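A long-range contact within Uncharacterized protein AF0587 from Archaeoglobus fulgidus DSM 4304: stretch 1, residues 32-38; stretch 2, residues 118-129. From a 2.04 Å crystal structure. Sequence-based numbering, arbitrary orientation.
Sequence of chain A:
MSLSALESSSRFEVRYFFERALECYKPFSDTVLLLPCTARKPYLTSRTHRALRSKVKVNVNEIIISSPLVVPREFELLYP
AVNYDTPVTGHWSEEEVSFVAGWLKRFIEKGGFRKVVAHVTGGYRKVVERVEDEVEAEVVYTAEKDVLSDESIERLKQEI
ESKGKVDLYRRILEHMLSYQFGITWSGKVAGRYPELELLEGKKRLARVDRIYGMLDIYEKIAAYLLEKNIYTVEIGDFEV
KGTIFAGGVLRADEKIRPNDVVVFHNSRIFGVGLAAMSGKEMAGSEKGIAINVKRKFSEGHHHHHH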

# COMPACT_ATOMS: atom_id res chain seq x y z
N VAL A 32 15.07 -6.18 6.89
CA VAL A 32 13.72 -5.72 7.17
C VAL A 32 13.51 -5.57 8.67
O VAL A 32 13.83 -6.47 9.45
CB VAL A 32 12.64 -6.67 6.61
CG1 VAL A 32 12.76 -8.06 7.24
CG2 VAL A 32 11.25 -6.09 6.88
N LEU A 33 12.98 -4.42 9.07
CA LEU A 33 12.70 -4.11 10.46
C LEU A 33 11.24 -4.43 10.81
O LEU A 33 10.31 -3.94 10.14
CB LEU A 33 12.98 -2.63 10.71
CG LEU A 33 12.67 -2.08 12.10
CD1 LEU A 33 13.53 -2.81 13.12
CD2 LEU A 33 12.94 -0.58 12.11
N LEU A 34 11.02 -5.25 11.83
CA LEU A 34 9.66 -5.59 12.25
C LEU A 34 9.29 -4.70 13.44
O LEU A 34 10.07 -4.54 14.39
CB LEU A 34 9.56 -7.08 12.64
CG LEU A 34 10.09 -8.09 11.61
CD1 LEU A 34 9.82 -9.50 12.10
CD2 LEU A 34 9.42 -7.85 10.26
N LEU A 35 8.09 -4.12 13.37
CA LEU A 35 7.61 -3.21 14.39
C LEU A 35 6.19 -3.53 14.88
O LEU A 35 5.41 -4.17 14.19
CB LEU A 35 7.63 -1.78 13.84
CG LEU A 35 9.01 -1.28 13.40
CD1 LEU A 35 8.85 -0.02 12.57
CD2 LEU A 35 9.86 -1.04 14.63
N PRO A 36 5.85 -3.06 16.08
CA PRO A 36 4.51 -3.34 16.60
C PRO A 36 3.48 -2.37 16.01
O PRO A 36 3.82 -1.23 15.68
CB PRO A 36 4.69 -3.15 18.10
CG PRO A 36 5.60 -1.96 18.14
CD PRO A 36 6.63 -2.27 17.05
N CYS A 37 2.24 -2.82 15.86
CA CYS A 37 1.21 -1.94 15.35
C CYS A 37 0.91 -0.95 16.48
O CYS A 37 1.33 -1.15 17.61
CB CYS A 37 -0.05 -2.72 14.97
SG CYS A 37 -0.74 -3.71 16.31
N THR A 38 0.21 0.13 16.16
CA THR A 38 -0.12 1.13 17.17
C THR A 38 -1.60 1.48 17.11
O THR A 38 -2.28 1.13 16.15
CB THR A 38 0.69 2.43 16.97
OG1 THR A 38 0.56 2.85 15.61
CG2 THR A 38 2.18 2.20 17.28
N ALA A 118 13.74 -8.08 14.48
CA ALA A 118 12.46 -8.04 15.18
C ALA A 118 12.46 -7.07 16.36
O ALA A 118 12.86 -7.42 17.46
CB ALA A 118 12.10 -9.44 15.67
N HIS A 119 12.00 -5.84 16.13
CA HIS A 119 11.96 -4.87 17.20
C HIS A 119 10.57 -4.86 17.82
O HIS A 119 9.82 -3.89 17.68
CB HIS A 119 12.30 -3.47 16.70
CG HIS A 119 12.79 -2.56 17.78
ND1 HIS A 119 14.02 -2.71 18.38
CD2 HIS A 119 12.19 -1.51 18.40
CE1 HIS A 119 14.16 -1.80 19.32
NE2 HIS A 119 13.07 -1.06 19.36
N VAL A 120 10.25 -5.94 18.50
CA VAL A 120 8.95 -6.11 19.12
C VAL A 120 9.10 -6.95 20.38
O VAL A 120 10.12 -7.60 20.58
CB VAL A 120 7.99 -6.85 18.16
CG1 VAL A 120 7.66 -5.97 16.97
CG2 VAL A 120 8.64 -8.13 17.69
N THR A 121 8.06 -6.94 21.22
CA THR A 121 8.10 -7.70 22.46
C THR A 121 6.83 -8.50 22.70
O THR A 121 5.85 -8.36 21.99
CB THR A 121 8.31 -6.76 23.67
OG1 THR A 121 7.26 -5.79 23.71
CG2 THR A 121 9.66 -6.03 23.57
N GLY A 122 6.88 -9.34 23.73
CA GLY A 122 5.73 -10.16 24.09
C GLY A 122 5.11 -10.97 22.96
O GLY A 122 5.82 -11.56 22.15
N GLY A 123 3.79 -10.99 22.93
CA GLY A 123 3.06 -11.72 21.91
C GLY A 123 3.63 -11.61 20.50
O GLY A 123 3.57 -12.57 19.73
N TYR A 124 4.17 -10.44 20.16
CA TYR A 124 4.73 -10.22 18.83
C TYR A 124 5.95 -11.08 18.58
O TYR A 124 6.16 -11.56 17.46
CB TYR A 124 5.11 -8.76 18.62
CG TYR A 124 3.95 -7.81 18.59
CD1 TYR A 124 3.58 -7.09 19.72
CD2 TYR A 124 3.22 -7.62 17.42
CE1 TYR A 124 2.51 -6.21 19.69
CE2 TYR A 124 2.15 -6.74 17.38
CZ TYR A 124 1.80 -6.04 18.52
OH TYR A 124 0.74 -5.16 18.48
N ARG A 125 6.78 -11.27 19.61
CA ARG A 125 7.96 -12.10 19.45
C ARG A 125 7.55 -13.54 19.17
O ARG A 125 8.24 -14.25 18.43
CB ARG A 125 8.84 -12.04 20.71
CG ARG A 125 9.70 -10.79 20.77
CD ARG A 125 10.82 -10.92 21.79
NE ARG A 125 11.48 -12.22 21.70
CZ ARG A 125 12.70 -12.47 22.18
NH1 ARG A 125 13.39 -11.52 22.78
NH2 ARG A 125 13.21 -13.69 22.06
N LYS A 126 6.43 -13.96 19.74
CA LYS A 126 5.94 -15.31 19.52
C LYS A 126 5.62 -15.49 18.04
O LYS A 126 5.88 -16.54 17.47
CB LYS A 126 4.67 -15.57 20.34
CG LYS A 126 4.91 -15.75 21.82
CD LYS A 126 3.62 -16.17 22.52
CE LYS A 126 3.87 -16.57 23.96
NZ LYS A 126 2.61 -17.02 24.63
N VAL A 127 5.05 -14.46 17.42
CA VAL A 127 4.73 -14.52 16.00
C VAL A 127 6.03 -14.69 15.22
O VAL A 127 6.17 -15.61 14.41
CB VAL A 127 4.01 -13.23 15.54
CG1 VAL A 127 3.98 -13.15 14.02
CG2 VAL A 127 2.58 -13.19 16.10
N VAL A 128 7.00 -13.82 15.48
CA VAL A 128 8.29 -13.85 14.81
C VAL A 128 9.02 -15.17 15.07
O VAL A 128 9.62 -15.77 14.16
CB VAL A 128 9.17 -12.67 15.26
CG1 VAL A 128 10.51 -12.68 14.54
CG2 VAL A 128 8.43 -11.36 15.01
N GLU A 129 8.97 -15.63 16.31
CA GLU A 129 9.63 -16.87 16.67
C GLU A 129 9.15 -18.02 15.79
O GLU A 129 9.93 -18.88 15.41
CB GLU A 129 9.41 -17.18 18.15
CG GLU A 129 10.40 -16.45 19.05
CD GLU A 129 10.01 -16.50 20.51
OE1 GLU A 129 9.64 -17.59 20.98
OE2 GLU A 129 10.09 -15.45 21.19

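Parallel strands are often joined at their ends by very few backbone hydrogen bonds, and the packing of side chains beyond the last bridge then carries much of the contact. The pairing of residues 32-38 with residues 118-129 illustrates the point, burying 416 Å² when both sides are summed.

Stretch 1 enters as a strand that runs to Pro-36. Val-32 makes no contact. Leu-33 has its CA-to-CB bond directed sideways, yet its t, p rotamer brings CD1 within 3.8 Å of His-119 CB. The register is set at Leu-34, which forms a parallel bridge with Ala-118, their CA atoms 4.7 Å apart. The one hydrogen bond across the stretches follows: His-119 N donates to Leu-34 O at 2.9 Å, with an N-H...O angle of 137°. The side chains of Leu-34 and Ala-118 share a face of the sheet, where Leu-34 CD1 lies 4.2 Å from Ala-118 CB. The same methyl carbon reaches the helix that starts at Gly-123, with Leu-34 CD1 3.7 Å from Val-128 CG2, so one leucine ties strand to strand and strand to helix.

Leu-35 points away at its CB, although its end returns to place CD2 4.0 Å from His-119 CB. Pro-36, whose ring nitrogen has no proton to donate, contributes apolar surface instead. Its CD packs 3.8 Å from Val-120 CG1, and its CB sits over one face of the Tyr-124 ring, 4.2 Å from the centroid, in a CH-pi contact that sets the aliphatic CB against the aromatic electron cloud.

Cys-37, in the p rotamer, meets that ring at its edge rather than its face: SG approaches Tyr-124 OH to 3.0 Å. In this sulfur-aromatic contact Cys-37 SG lies 5.3 Å from the centroid of the Tyr-124 ring and near its plane, so the polarizable sulfur sits beside the hydroxyl end of the ring, not over its pi cloud. Thr-38 then leaves the contact, its CA-to-CB bond directed away.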